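Local coordinates for 3-hydroxyisobutyrate dehydrogenase (Salmonella typhimurium, PDB 3G0O), which probably oxidises L-threonate to 2-dehydro-L-erythronate, using NAD(+) in preference to NADP(+) as the hydride acceptor, at residues F8-V13 against L31-A36; E60-V65 against H90-G95; P94-M99 against L119-L124; G146-F151 against V165-D170; G234-R239 against G282-S287. One frame throughout, in Å; residues are numbered along the deposited sequence.

Contact 1 (F8-V13 against L31-A36)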
# COMPACT_ATOMS: atom_id res chain seq x y z
N PHE A 8 4.22 4.95 -38.73
CA PHE A 8 3.90 3.80 -37.89
C PHE A 8 2.43 3.84 -37.50
O PHE A 8 1.97 4.81 -36.90
CB PHE A 8 4.75 3.80 -36.62
CG PHE A 8 4.64 2.55 -35.81
CD1 PHE A 8 5.52 1.49 -36.01
CD2 PHE A 8 3.64 2.41 -34.84
CE1 PHE A 8 5.42 0.32 -35.26
CE2 PHE A 8 3.53 1.24 -34.09
CZ PHE A 8 4.43 0.19 -34.30
N HIS A 9 1.69 2.80 -37.87
CA HIS A 9 0.27 2.73 -37.55
C HIS A 9 0.04 1.76 -36.40
O HIS A 9 0.48 0.62 -36.43
CB HIS A 9 -0.53 2.27 -38.77
CG HIS A 9 -0.64 3.31 -39.83
ND1 HIS A 9 -1.81 4.01 -40.07
CD2 HIS A 9 0.28 3.82 -40.69
CE1 HIS A 9 -1.60 4.89 -41.03
NE2 HIS A 9 -0.35 4.80 -41.42
N VAL A 10 -0.66 2.24 -35.38
CA VAL A 10 -0.97 1.43 -34.21
C VAL A 10 -2.46 1.47 -33.94
O VAL A 10 -3.07 2.54 -33.99
CB VAL A 10 -0.21 1.93 -32.96
CG1 VAL A 10 -0.54 3.39 -32.70
CG2 VAL A 10 -0.56 1.07 -31.75
N GLY A 11 -3.05 0.31 -33.68
CA GLY A 11 -4.46 0.25 -33.38
C GLY A 11 -4.67 -0.14 -31.92
O GLY A 11 -4.08 -1.11 -31.45
N ILE A 12 -5.51 0.62 -31.21
CA ILE A 12 -5.80 0.34 -29.81
C ILE A 12 -7.21 -0.23 -29.72
O ILE A 12 -8.17 0.45 -30.05
CB ILE A 12 -5.76 1.62 -28.94
CG1 ILE A 12 -4.43 2.35 -29.14
CG2 ILE A 12 -5.95 1.25 -27.47
CD1 ILE A 12 -3.21 1.53 -28.77
N VAL A 13 -7.32 -1.48 -29.26
CA VAL A 13 -8.61 -2.14 -29.13
C VAL A 13 -8.98 -2.18 -27.64
O VAL A 13 -8.28 -2.81 -26.84
CB VAL A 13 -8.57 -3.57 -29.68
CG1 VAL A 13 -9.97 -4.18 -29.65
CG2 VAL A 13 -8.04 -3.55 -31.11
N LEU A 31 2.27 8.87 -33.64
CA LEU A 31 2.00 7.64 -34.36
C LEU A 31 0.62 7.73 -34.99
O LEU A 31 -0.27 8.38 -34.44
CB LEU A 31 2.05 6.44 -33.41
CG LEU A 31 3.28 6.27 -32.52
CD1 LEU A 31 3.08 5.06 -31.60
CD2 LEU A 31 4.53 6.09 -33.38
N SER A 32 0.44 7.11 -36.16
CA SER A 32 -0.88 7.10 -36.80
C SER A 32 -1.71 6.18 -35.92
O SER A 32 -1.49 4.97 -35.91
CB SER A 32 -0.78 6.55 -38.22
OG SER A 32 -0.13 7.49 -39.08
N THR A 33 -2.66 6.76 -35.21
CA THR A 33 -3.48 6.00 -34.26
C THR A 33 -4.92 5.68 -34.66
O THR A 33 -5.67 6.54 -35.12
CB THR A 33 -3.50 6.74 -32.91
OG1 THR A 33 -2.15 7.01 -32.50
CG2 THR A 33 -4.20 5.91 -31.83
N TRP A 34 -5.28 4.41 -34.48
CA TRP A 34 -6.63 3.93 -34.78
C TRP A 34 -7.19 3.37 -33.47
O TRP A 34 -6.43 2.87 -32.63
CB TRP A 34 -6.59 2.80 -35.81
CG TRP A 34 -5.95 3.16 -37.11
CD1 TRP A 34 -4.61 3.27 -37.37
CD2 TRP A 34 -6.62 3.45 -38.35
NE1 TRP A 34 -4.40 3.61 -38.69
CE2 TRP A 34 -5.62 3.73 -39.31
CE3 TRP A 34 -7.96 3.51 -38.73
CZ2 TRP A 34 -5.93 4.05 -40.64
CZ3 TRP A 34 -8.27 3.83 -40.05
CH2 TRP A 34 -7.26 4.10 -40.98
N GLY A 35 -8.50 3.45 -33.29
CA GLY A 35 -9.13 2.95 -32.09
C GLY A 35 -10.35 2.09 -32.36
O GLY A 35 -11.03 2.27 -33.37
N ALA A 36 -10.63 1.15 -31.47
CA ALA A 36 -11.79 0.28 -31.63
C ALA A 36 -12.44 0.03 -30.28
O ALA A 36 -11.78 -0.45 -29.35
CB ALA A 36 -11.38 -1.04 -32.26
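The imidazole of His9 is met from two directions by residues of 31-36. Ser32 CB lies over the centre of one face, 3.4 Å from the ring centroid in a CH-pi contact, and Trp34 comes to the ring edge. There Trp34 NE1 donates to His9 ND1 at 3.0 Å, with an N-H...N angle of 177° and each partner in the plane of the other's ring. The two rings meet rim to rim with their planes 35° apart, so the bond, and not stacking, joins them. The edge of the indole nearest strand 9-13 also passes Val10 O, 3.8 Å from Trp34 CD1. Phe61 meets the indole from beyond the two segments.

Beneath these rings, strands 9-13 and 32-36 run parallel, bridged from His9-Ser32 to Val13-Ala36. Val10 N donates to Ser32 O at 2.9 Å, and Trp34 N and Ile12 N continue the ladder. The Val10 CG1 methyl lies 4.1 Å from Leu31 CB, and helix 17-28 packs on Val10, Ile12 and Thr33. Phe8, just ahead of the strand, sets its CB 4.0 Å from Leu31 CD2, and helix 148-161 meets Phe8 and Val10. The unit is the first beta-alpha-beta crossover of the Rossmann fold, and Ile12 touches the glycine-rich turn that in such folds usually receives the dinucleotide.

Because ND1 acts as acceptor toward the indole N-H, it should carry no proton. A neutral His9 would then be expected to hold its proton on NE2, and the straight bond helps fix the rotation of both rings.

Contact 2 (E60-V65 against H90-G95)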
# COMPACT_ATOMS: atom_id res chain seq x y z
N GLU A 60 -11.77 -2.82 -39.72
CA GLU A 60 -11.56 -1.77 -40.72
C GLU A 60 -10.09 -1.38 -40.91
O GLU A 60 -9.70 -0.96 -42.01
CB GLU A 60 -12.36 -0.51 -40.35
CG GLU A 60 -13.61 -0.75 -39.48
CD GLU A 60 -14.82 -1.24 -40.25
OE1 GLU A 60 -14.68 -2.18 -41.06
OE2 GLU A 60 -15.93 -0.69 -40.03
N PHE A 61 -9.28 -1.50 -39.87
CA PHE A 61 -7.88 -1.11 -39.98
C PHE A 61 -6.82 -2.16 -39.63
O PHE A 61 -5.63 -1.92 -39.82
CB PHE A 61 -7.64 0.15 -39.13
CG PHE A 61 -7.99 -0.01 -37.68
CD1 PHE A 61 -7.17 -0.74 -36.82
CD2 PHE A 61 -9.16 0.55 -37.17
CE1 PHE A 61 -7.51 -0.91 -35.47
CE2 PHE A 61 -9.51 0.39 -35.82
CZ PHE A 61 -8.68 -0.34 -34.97
N ALA A 62 -7.25 -3.32 -39.15
CA ALA A 62 -6.32 -4.38 -38.78
C ALA A 62 -5.35 -4.73 -39.90
O ALA A 62 -4.20 -5.12 -39.65
CB ALA A 62 -7.09 -5.63 -38.35
N GLY A 63 -5.80 -4.58 -41.14
CA GLY A 63 -4.95 -4.90 -42.27
C GLY A 63 -3.83 -3.92 -42.58
O GLY A 63 -2.99 -4.21 -43.43
N VAL A 64 -3.79 -2.78 -41.89
CA VAL A 64 -2.74 -1.81 -42.16
C VAL A 64 -1.87 -1.44 -40.97
O VAL A 64 -0.81 -0.82 -41.13
CB VAL A 64 -3.31 -0.49 -42.73
CG1 VAL A 64 -4.15 -0.78 -43.97
CG2 VAL A 64 -4.14 0.23 -41.67
N VAL A 65 -2.30 -1.80 -39.76
CA VAL A 65 -1.53 -1.46 -38.58
C VAL A 65 -0.23 -2.25 -38.46
O VAL A 65 -0.15 -3.41 -38.85
CB VAL A 65 -2.35 -1.67 -37.28
CG1 VAL A 65 -3.53 -0.72 -37.25
CG2 VAL A 65 -2.82 -3.12 -37.18
N HIS A 90 -6.17 -12.82 -38.72
CA HIS A 90 -5.95 -13.24 -40.10
C HIS A 90 -5.89 -12.11 -41.13
O HIS A 90 -5.54 -12.34 -42.28
CB HIS A 90 -7.05 -14.23 -40.51
CG HIS A 90 -8.41 -13.61 -40.61
ND1 HIS A 90 -9.03 -13.38 -41.82
CD2 HIS A 90 -9.25 -13.16 -39.66
CE1 HIS A 90 -10.20 -12.80 -41.61
NE2 HIS A 90 -10.36 -12.65 -40.30
N LEU A 91 -6.22 -10.89 -40.71
CA LEU A 91 -6.19 -9.75 -41.63
C LEU A 91 -4.88 -8.98 -41.50
O LEU A 91 -4.54 -8.18 -42.36
CB LEU A 91 -7.35 -8.81 -41.33
CG LEU A 91 -8.74 -9.41 -41.43
CD1 LEU A 91 -9.75 -8.35 -41.02
CD2 LEU A 91 -9.00 -9.88 -42.85
N MSE A 92 -4.18 -9.22 -40.40
CA MSE A 92 -2.92 -8.54 -40.11
C MSE A 92 -1.79 -8.95 -41.03
O MSE A 92 -1.64 -10.13 -41.38
CB MSE A 92 -2.55 -8.76 -38.64
CG MSE A 92 -3.54 -8.07 -37.71
SE MSE A 92 -3.12 -8.14 -35.85
CE MSE A 92 -1.66 -6.89 -35.80
N LYS A 93 -0.98 -7.98 -41.42
CA LYS A 93 0.13 -8.24 -42.32
C LYS A 93 1.31 -8.90 -41.62
O LYS A 93 1.59 -8.64 -40.45
CB LYS A 93 0.59 -6.95 -43.00
CG LYS A 93 0.96 -5.84 -42.03
CD LYS A 93 1.32 -4.54 -42.74
CE LYS A 93 1.33 -3.39 -41.76
NZ LYS A 93 2.01 -2.18 -42.32
N PRO A 94 2.03 -9.77 -42.34
CA PRO A 94 3.20 -10.47 -41.79
C PRO A 94 4.18 -9.51 -41.11
O PRO A 94 4.46 -8.43 -41.62
CB PRO A 94 3.80 -11.15 -43.01
CG PRO A 94 2.60 -11.45 -43.84
CD PRO A 94 1.82 -10.16 -43.75
N GLY A 95 4.70 -9.92 -39.96
CA GLY A 95 5.66 -9.09 -39.26
C GLY A 95 5.05 -8.11 -38.27
O GLY A 95 5.76 -7.55 -37.45
O HOH W 1 -1.65 -5.12 -40.42
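Lys93 reaches the carbonyls of Val64 and Val65 with its side chain, and a water adds to the polar contacts between 60-65 and 90-95. Lys93 CG starts between the backbone N and the carbonyl carbon (chi1 56°), and the chain is extended beyond it, carrying Lys93 CE to 3.3 Å from Val65 O. At the tip, Lys93 NZ makes a weak hydrogen bond to Val64 O, while its salt bridge is to Asp66, which follows the segment. The water bridges three backbone groups: it donates to Ala62 O at 2.7 Å and to Val65 O at 2.8 Å, and accepts from Lys93 N at 3.1 Å. It thereby ties the carbonyls of Ala62 and Val65 to the backbone of 90-95.

Both segments are connecting loops of the Rossmann-type domain. Residues 60-65 lead into strand 67-70 and residues 90-95 into strand 97-100, its neighbour in the sheet, so the contact joins the loops where these parallel strands begin.

Close backbone approach adds a CA-H...O contact, Gly63 CA lying 3.3 Å from Leu91 O.

Among the apolar contacts, those of Met92 and Val65 are buried. Selenomethionine Met92 sets its CG 4.4 Å from Ala62 CB and then bends at chi3 (73°), which brings Met92 CE to 4.2 Å from Val65 CG2. The Val65 and Met92 side chains pass at a slant, Met92 continuing onto Leu68 and Val65 onto Trp34. Ala62 CB also faces Leu91 CB at 4.4 Å, nearer the surface.

Contact 3 (P94-M99 against L119-L124)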
# COMPACT_ATOMS: atom_id res chain seq x y z
N PRO A 94 2.03 -9.77 -42.34
CA PRO A 94 3.20 -10.47 -41.79
C PRO A 94 4.18 -9.51 -41.11
O PRO A 94 4.46 -8.43 -41.62
CB PRO A 94 3.80 -11.15 -43.01
CG PRO A 94 2.60 -11.45 -43.84
CD PRO A 94 1.82 -10.16 -43.75
N GLY A 95 4.70 -9.92 -39.96
CA GLY A 95 5.66 -9.09 -39.26
C GLY A 95 5.05 -8.11 -38.27
O GLY A 95 5.76 -7.55 -37.45
N SER A 96 3.74 -7.88 -38.36
CA SER A 96 3.07 -6.95 -37.45
C SER A 96 3.03 -7.56 -36.05
O SER A 96 3.17 -8.78 -35.90
CB SER A 96 1.66 -6.62 -37.94
OG SER A 96 0.85 -7.78 -38.06
N ALA A 97 2.86 -6.73 -35.03
CA ALA A 97 2.84 -7.24 -33.66
C ALA A 97 1.53 -7.02 -32.91
O ALA A 97 0.82 -6.05 -33.16
CB ALA A 97 3.99 -6.62 -32.87
N VAL A 98 1.23 -7.93 -32.00
CA VAL A 98 0.03 -7.81 -31.19
C VAL A 98 0.48 -7.74 -29.73
O VAL A 98 1.15 -8.65 -29.24
CB VAL A 98 -0.91 -9.02 -31.34
CG1 VAL A 98 -2.10 -8.85 -30.41
CG2 VAL A 98 -1.39 -9.13 -32.78
N MSE A 99 0.14 -6.65 -29.07
CA MSE A 99 0.50 -6.46 -27.67
C MSE A 99 -0.76 -6.74 -26.85
O MSE A 99 -1.69 -5.93 -26.85
CB MSE A 99 0.97 -5.03 -27.45
CG MSE A 99 1.48 -4.74 -26.05
SE MSE A 99 2.07 -2.90 -25.86
CE MSE A 99 1.50 -2.57 -24.04
N LEU A 119 0.64 -17.32 -37.86
CA LEU A 119 0.22 -16.36 -38.88
C LEU A 119 1.34 -15.37 -39.16
O LEU A 119 1.12 -14.31 -39.74
CB LEU A 119 -1.01 -15.59 -38.40
CG LEU A 119 -2.24 -16.42 -38.03
CD1 LEU A 119 -3.31 -15.49 -37.48
CD2 LEU A 119 -2.76 -17.18 -39.25
N ASN A 120 2.55 -15.73 -38.74
CA ASN A 120 3.71 -14.87 -38.93
C ASN A 120 3.54 -13.51 -38.26
O ASN A 120 3.98 -12.48 -38.78
CB ASN A 120 3.99 -14.66 -40.42
CG ASN A 120 5.15 -15.51 -40.91
OD1 ASN A 120 5.55 -15.41 -42.07
ND2 ASN A 120 5.69 -16.35 -40.03
N LEU A 121 2.89 -13.53 -37.10
CA LEU A 121 2.66 -12.32 -36.32
C LEU A 121 3.43 -12.44 -35.00
O LEU A 121 3.65 -13.54 -34.49
CB LEU A 121 1.17 -12.15 -36.03
CG LEU A 121 0.25 -12.11 -37.26
CD1 LEU A 121 -1.20 -12.07 -36.83
CD2 LEU A 121 0.60 -10.90 -38.11
N ASN A 122 3.86 -11.30 -34.46
CA ASN A 122 4.60 -11.29 -33.20
C ASN A 122 3.66 -10.91 -32.07
O ASN A 122 2.86 -9.98 -32.21
CB ASN A 122 5.74 -10.28 -33.26
CG ASN A 122 6.69 -10.52 -34.40
OD1 ASN A 122 6.73 -9.75 -35.37
ND2 ASN A 122 7.45 -11.60 -34.32
N MSE A 123 3.73 -11.62 -30.95
CA MSE A 123 2.87 -11.27 -29.83
C MSE A 123 3.70 -10.97 -28.59
O MSE A 123 4.70 -11.63 -28.33
CB MSE A 123 1.90 -12.39 -29.50
CG MSE A 123 0.79 -11.91 -28.58
SE MSE A 123 0.09 -13.23 -27.38
CE MSE A 123 1.48 -13.14 -26.05
N LEU A 124 3.28 -9.96 -27.85
CA LEU A 124 3.96 -9.59 -26.62
C LEU A 124 2.99 -9.80 -25.46
O LEU A 124 1.91 -9.22 -25.43
CB LEU A 124 4.41 -8.13 -26.65
CG LEU A 124 5.39 -7.73 -25.54
CD1 LEU A 124 6.70 -8.48 -25.75
CD2 LEU A 124 5.65 -6.22 -25.56
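Segments 94-99 and 119-124 run side by side in parallel register, the axes of strands 97-99 and 122-124 being 4.5 Å apart at an angle of 17°, and the pairing starts ahead of the strands with a straight bond from Gly95 N to Asn120 O (2.9 Å, 177°). Asn122 N to Ser96 O, Val98 N to Asn122 O and Leu124 N to Val98 O continue it. Val98 and Met123 share one side of the sheet: Met123 CG, anti to its backbone N (chi1 -166°), lies 4.3 Å from Val98 CB, and the selenomethionine chain then bends away toward helix 106-117.

That helix makes the crossover of this beta-alpha-beta unit, and its end is a Schellman motif with Asn120, at positive phi, as the C-prime residue. Asn120 thus both closes the helix and begins the pairing.

On the other side, Ala97 CB meets Asn122 CB at 4.1 Å, and Met99 CG approaches Leu124 CD2 at 4.5 Å; helix 148-161 packs over Ala97 and Leu124. Nearer the loops, the Leu121 CD2 methyl comes close to Ser96 OG, whose hydrogen-bond partner is Lys93 O.

Contact 4 (G146-F151 against V165-D170)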
# COMPACT_ATOMS: atom_id res chain seq x y z
N GLY A 146 8.35 -11.99 -24.15
CA GLY A 146 8.14 -12.34 -25.54
C GLY A 146 9.43 -12.22 -26.33
O GLY A 146 10.45 -11.80 -25.79
N SER A 147 9.36 -12.56 -27.62
CA SER A 147 10.52 -12.54 -28.51
C SER A 147 11.12 -11.16 -28.76
O SER A 147 10.49 -10.13 -28.53
CB SER A 147 10.15 -13.16 -29.85
OG SER A 147 9.24 -12.31 -30.54
N GLU A 148 12.35 -11.17 -29.26
CA GLU A 148 13.06 -9.94 -29.58
C GLU A 148 12.32 -9.25 -30.72
O GLU A 148 12.27 -8.02 -30.79
CB GLU A 148 14.49 -10.27 -30.01
CG GLU A 148 15.34 -9.04 -30.33
CD GLU A 148 15.40 -8.08 -29.16
OE1 GLU A 148 15.80 -8.50 -28.06
OE2 GLU A 148 15.06 -6.89 -29.36
N ALA A 149 11.73 -10.06 -31.60
CA ALA A 149 10.98 -9.53 -32.73
C ALA A 149 9.77 -8.75 -32.24
O ALA A 149 9.45 -7.69 -32.78
CB ALA A 149 10.54 -10.67 -33.63
N ALA A 150 9.10 -9.25 -31.21
CA ALA A 150 7.93 -8.57 -30.67
C ALA A 150 8.33 -7.27 -29.97
O ALA A 150 7.72 -6.23 -30.19
CB ALA A 150 7.17 -9.48 -29.69
N PHE A 151 9.35 -7.35 -29.12
CA PHE A 151 9.83 -6.17 -28.40
C PHE A 151 10.30 -5.08 -29.36
O PHE A 151 10.00 -3.90 -29.16
CB PHE A 151 10.98 -6.54 -27.46
CG PHE A 151 10.53 -7.03 -26.11
CD1 PHE A 151 9.96 -6.15 -25.20
CD2 PHE A 151 10.67 -8.37 -25.75
CE1 PHE A 151 9.51 -6.59 -23.95
CE2 PHE A 151 10.23 -8.82 -24.51
CZ PHE A 151 9.65 -7.93 -23.61
N VAL A 165 9.12 -0.34 -18.42
CA VAL A 165 8.88 -1.62 -19.06
C VAL A 165 9.83 -2.65 -18.49
O VAL A 165 11.04 -2.48 -18.53
CB VAL A 165 9.11 -1.53 -20.59
CG1 VAL A 165 8.89 -2.89 -21.23
CG2 VAL A 165 8.16 -0.50 -21.19
N TYR A 166 9.26 -3.71 -17.93
CA TYR A 166 10.05 -4.78 -17.34
C TYR A 166 9.97 -6.02 -18.23
O TYR A 166 8.90 -6.60 -18.40
CB TYR A 166 9.53 -5.10 -15.93
CG TYR A 166 9.64 -3.93 -14.99
CD1 TYR A 166 10.85 -3.60 -14.39
CD2 TYR A 166 8.55 -3.09 -14.76
CE1 TYR A 166 10.98 -2.47 -13.59
CE2 TYR A 166 8.67 -1.95 -13.96
CZ TYR A 166 9.88 -1.65 -13.38
OH TYR A 166 10.01 -0.52 -12.62
N ARG A 167 11.10 -6.39 -18.82
CA ARG A 167 11.16 -7.57 -19.68
C ARG A 167 11.43 -8.75 -18.78
O ARG A 167 12.57 -8.98 -18.34
CB ARG A 167 12.29 -7.40 -20.72
CG ARG A 167 12.09 -6.19 -21.62
CD ARG A 167 13.23 -5.98 -22.62
NE ARG A 167 13.38 -7.09 -23.56
CZ ARG A 167 13.93 -6.98 -24.77
NH1 ARG A 167 14.36 -5.79 -25.19
NH2 ARG A 167 14.04 -8.04 -25.56
N ILE A 168 10.37 -9.50 -18.49
CA ILE A 168 10.43 -10.65 -17.60
C ILE A 168 11.15 -11.84 -18.21
O ILE A 168 12.01 -12.45 -17.58
CB ILE A 168 9.00 -11.08 -17.18
CG1 ILE A 168 8.20 -9.85 -16.75
CG2 ILE A 168 9.07 -12.09 -16.05
CD1 ILE A 168 8.82 -9.04 -15.63
N SER A 169 10.78 -12.19 -19.44
CA SER A 169 11.42 -13.31 -20.14
C SER A 169 11.33 -13.09 -21.63
O SER A 169 10.75 -12.10 -22.10
CB SER A 169 10.77 -14.64 -19.77
OG SER A 169 9.52 -14.81 -20.42
N ASP A 170 11.90 -14.02 -22.39
CA ASP A 170 11.88 -13.93 -23.84
C ASP A 170 10.75 -14.77 -24.43
O ASP A 170 10.68 -14.96 -25.64
CB ASP A 170 13.23 -14.39 -24.40
CG ASP A 170 13.47 -15.87 -24.19
OD1 ASP A 170 13.07 -16.40 -23.14
OD2 ASP A 170 14.08 -16.50 -25.09
O HOH W 2 13.16 -10.90 -25.49
O HOH W 3 15.08 -4.96 -27.87
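Arg167 lays its guanidinium flat on the ring of Phe151, the centres 3.9 Å apart and the planes only 22° from parallel. The two side chains slide past each other in opposite directions. Arg167 CG first meets the far end of the ring, 3.5 Å from Phe151 CE1; CD then lies over the face in a CH-pi contact, NE sits above the centre, and CZ makes a cation-pi contact shifted toward Phe151 CG. A bend at chi3 (62°), which sets NE, helps turn the chain over the ring. Arg167 NH2 ends 3.4 Å from Phe151 CD2.

Glu148 approaches the guanidinium at its edge. Its chain, bent at chi2, crosses that of Arg167 at a slant, with the carboxylate and guanidinium planes 45° apart. Arg167 NH2 donates to Glu148 OE1 at 3.1 Å in a salt bridge: the oxygen lies near the guanidinium plane, whereas the donor stands above the carboxylate plane. Arg167 NH2 also donates to a water that in turn hydrogen-bonds Gly146 O. The charged group is thus held by the aromatic face beneath it and polar partners around its rim.

On the backbone, Gly146 N donates to Ser169 O at 3.2 Å, just before Ser147 caps helix 148-161 by accepting from Ala150 N through OG. The contact ties the start of this helix to strand 162-169, the last strand of a beta-alpha-beta unit begun by strand 140-145. Phe151 packs inward on Leu124 and Ala144, while Ile168 touches helix 174-202 and Val209 of the second subunit.

Contact 5 (G234-R239 against G282-S287)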
# COMPACT_ATOMS: atom_id res chain seq x y z
N GLY A 234 -18.75 8.38 -0.86
CA GLY A 234 -19.97 7.59 -1.01
C GLY A 234 -20.38 7.38 -2.46
O GLY A 234 -21.57 7.24 -2.77
N ASP A 235 -19.40 7.37 -3.36
CA ASP A 235 -19.68 7.17 -4.78
C ASP A 235 -19.17 5.81 -5.25
O ASP A 235 -17.98 5.64 -5.52
CB ASP A 235 -19.04 8.31 -5.58
CG ASP A 235 -19.17 8.11 -7.07
OD1 ASP A 235 -20.14 7.46 -7.50
OD2 ASP A 235 -18.30 8.62 -7.81
N TYR A 236 -20.08 4.85 -5.36
CA TYR A 236 -19.71 3.51 -5.80
C TYR A 236 -19.91 3.28 -7.29
O TYR A 236 -20.05 2.14 -7.74
CB TYR A 236 -20.48 2.47 -4.97
CG TYR A 236 -20.07 2.52 -3.51
CD1 TYR A 236 -18.85 1.98 -3.10
CD2 TYR A 236 -20.85 3.19 -2.57
CE1 TYR A 236 -18.41 2.12 -1.78
CE2 TYR A 236 -20.42 3.34 -1.25
CZ TYR A 236 -19.20 2.80 -0.87
OH TYR A 236 -18.75 2.98 0.42
N THR A 237 -19.91 4.38 -8.05
CA THR A 237 -20.03 4.30 -9.50
C THR A 237 -18.81 3.47 -9.90
O THR A 237 -17.70 3.77 -9.48
CB THR A 237 -19.93 5.70 -10.14
OG1 THR A 237 -21.06 6.49 -9.73
CG2 THR A 237 -19.92 5.59 -11.65
N PRO A 238 -19.01 2.43 -10.72
CA PRO A 238 -17.89 1.58 -11.14
C PRO A 238 -16.80 2.17 -12.04
O PRO A 238 -17.08 2.63 -13.14
CB PRO A 238 -18.60 0.41 -11.82
CG PRO A 238 -19.80 1.08 -12.44
CD PRO A 238 -20.27 1.98 -11.31
N ARG A 239 -15.57 2.17 -11.53
CA ARG A 239 -14.43 2.61 -12.31
C ARG A 239 -13.88 1.26 -12.75
O ARG A 239 -13.59 1.03 -13.93
CB ARG A 239 -13.39 3.33 -11.45
CG ARG A 239 -13.68 4.80 -11.16
CD ARG A 239 -14.81 4.97 -10.17
NE ARG A 239 -14.85 6.34 -9.65
CZ ARG A 239 -15.64 6.74 -8.66
NH1 ARG A 239 -16.47 5.88 -8.08
NH2 ARG A 239 -15.60 8.00 -8.24
N GLY A 282 -21.79 -6.79 -7.50
CA GLY A 282 -20.84 -7.20 -8.51
C GLY A 282 -20.42 -6.20 -9.56
O GLY A 282 -19.26 -6.17 -9.97
N LYS A 283 -21.37 -5.37 -10.01
CA LYS A 283 -21.09 -4.38 -11.04
C LYS A 283 -20.76 -3.00 -10.50
O LYS A 283 -20.52 -2.06 -11.26
CB LYS A 283 -22.28 -4.32 -12.00
CG LYS A 283 -22.54 -5.68 -12.62
CD LYS A 283 -23.92 -5.80 -13.23
CE LYS A 283 -24.05 -5.01 -14.51
NZ LYS A 283 -25.30 -5.40 -15.25
N GLU A 284 -20.76 -2.87 -9.18
CA GLU A 284 -20.43 -1.61 -8.54
C GLU A 284 -18.91 -1.50 -8.43
O GLU A 284 -18.20 -2.47 -8.66
CB GLU A 284 -21.05 -1.54 -7.15
CG GLU A 284 -22.56 -1.28 -7.15
CD GLU A 284 -23.13 -1.10 -5.76
OE1 GLU A 284 -22.36 -0.74 -4.84
OE2 GLU A 284 -24.35 -1.32 -5.58
N ASP A 285 -18.42 -0.31 -8.09
CA ASP A 285 -16.98 -0.09 -7.95
C ASP A 285 -16.43 -1.15 -7.00
O ASP A 285 -17.11 -1.52 -6.04
CB ASP A 285 -16.72 1.30 -7.39
CG ASP A 285 -15.26 1.69 -7.46
OD1 ASP A 285 -14.74 1.82 -8.59
OD2 ASP A 285 -14.64 1.87 -6.39
N ASP A 286 -15.21 -1.64 -7.24
CA ASP A 286 -14.67 -2.67 -6.36
C ASP A 286 -14.56 -2.22 -4.90
O ASP A 286 -14.49 -3.06 -3.99
CB ASP A 286 -13.31 -3.22 -6.86
CG ASP A 286 -12.34 -2.13 -7.27
OD1 ASP A 286 -12.29 -1.08 -6.61
OD2 ASP A 286 -11.59 -2.35 -8.26
N SER A 287 -14.57 -0.92 -4.65
CA SER A 287 -14.49 -0.44 -3.28
C SER A 287 -15.77 -0.84 -2.54
O SER A 287 -15.82 -0.80 -1.31
CB SER A 287 -14.30 1.08 -3.23
OG SER A 287 -15.39 1.78 -3.81
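Asp285 carries the contact with 234-239, its backbone N donating to Tyr236 O at 3.0 Å from above the carbonyl plane. Asp285 CB lies against two carbonyls, 3.4 Å from Thr237 O and slightly farther from Tyr236 O. CG is anti to the backbone N (chi1 -169°), and from it the two carboxylate oxygens part. Asp285 OD1 takes the Arg239 backbone N-H on its anti lone pair at 3.1 Å, with Arg239 CB and CD also close by. Asp285 OD2 serves its own segment: Ser287 OG donates to its anti lone pair at 2.7 Å, and Ser287 N reaches it from above the carboxylate plane, closing an Asx turn. His230 ND1 is a further hydrogen-bond partner of OD2.

Away from the carboxylate, Pro238 CB rests 3.2 Å from Lys283 O, and Ser287 OG approaches Tyr236 CD1 at 3.5 Å. The contact joins two loops of the helical C-terminal domain, one between helices 222-232 and 242-258, the other following helix 264-281.

Arg239 turns its guanidinium to Asp235, forming a salt bridge through NH2, and donates from NH1 to Asp235 O and Thr237 O. Arg239 NH1 remains 4.4 Å from Asp285 OD1, beyond a salt bridge but near enough that it would probably favour the negative charge. With donors on both oxygens and this cation nearby, the buried Asp285 is probably ionised, and its carboxylate is held against rotation by bonds to both loops.

Contacts 1 to 4 follow one another along the N-terminal Rossmann-type domain. Contacts 1, 3 and 4 reach the same mixed sheet, contact 1 at strands 9-13 and 32-36 and contact 4 at strand 162-169, one of its two outer strands. Contact 2 joins loops beside the sheet: it touches contact 1 through Phe61 and Trp34, and runs into contact 3, sharing Pro94 and Gly95, with centres about 10 Å apart. Contacts 3 and 4 touch where Leu124 packs on Phe151. Contact 5 lies in the helical C-terminal domain, with its centre 30 Å or more from the others. The chain thus completes its probable dinucleotide-binding domain before helix 174-202, which carries the predicted active-site Lys179.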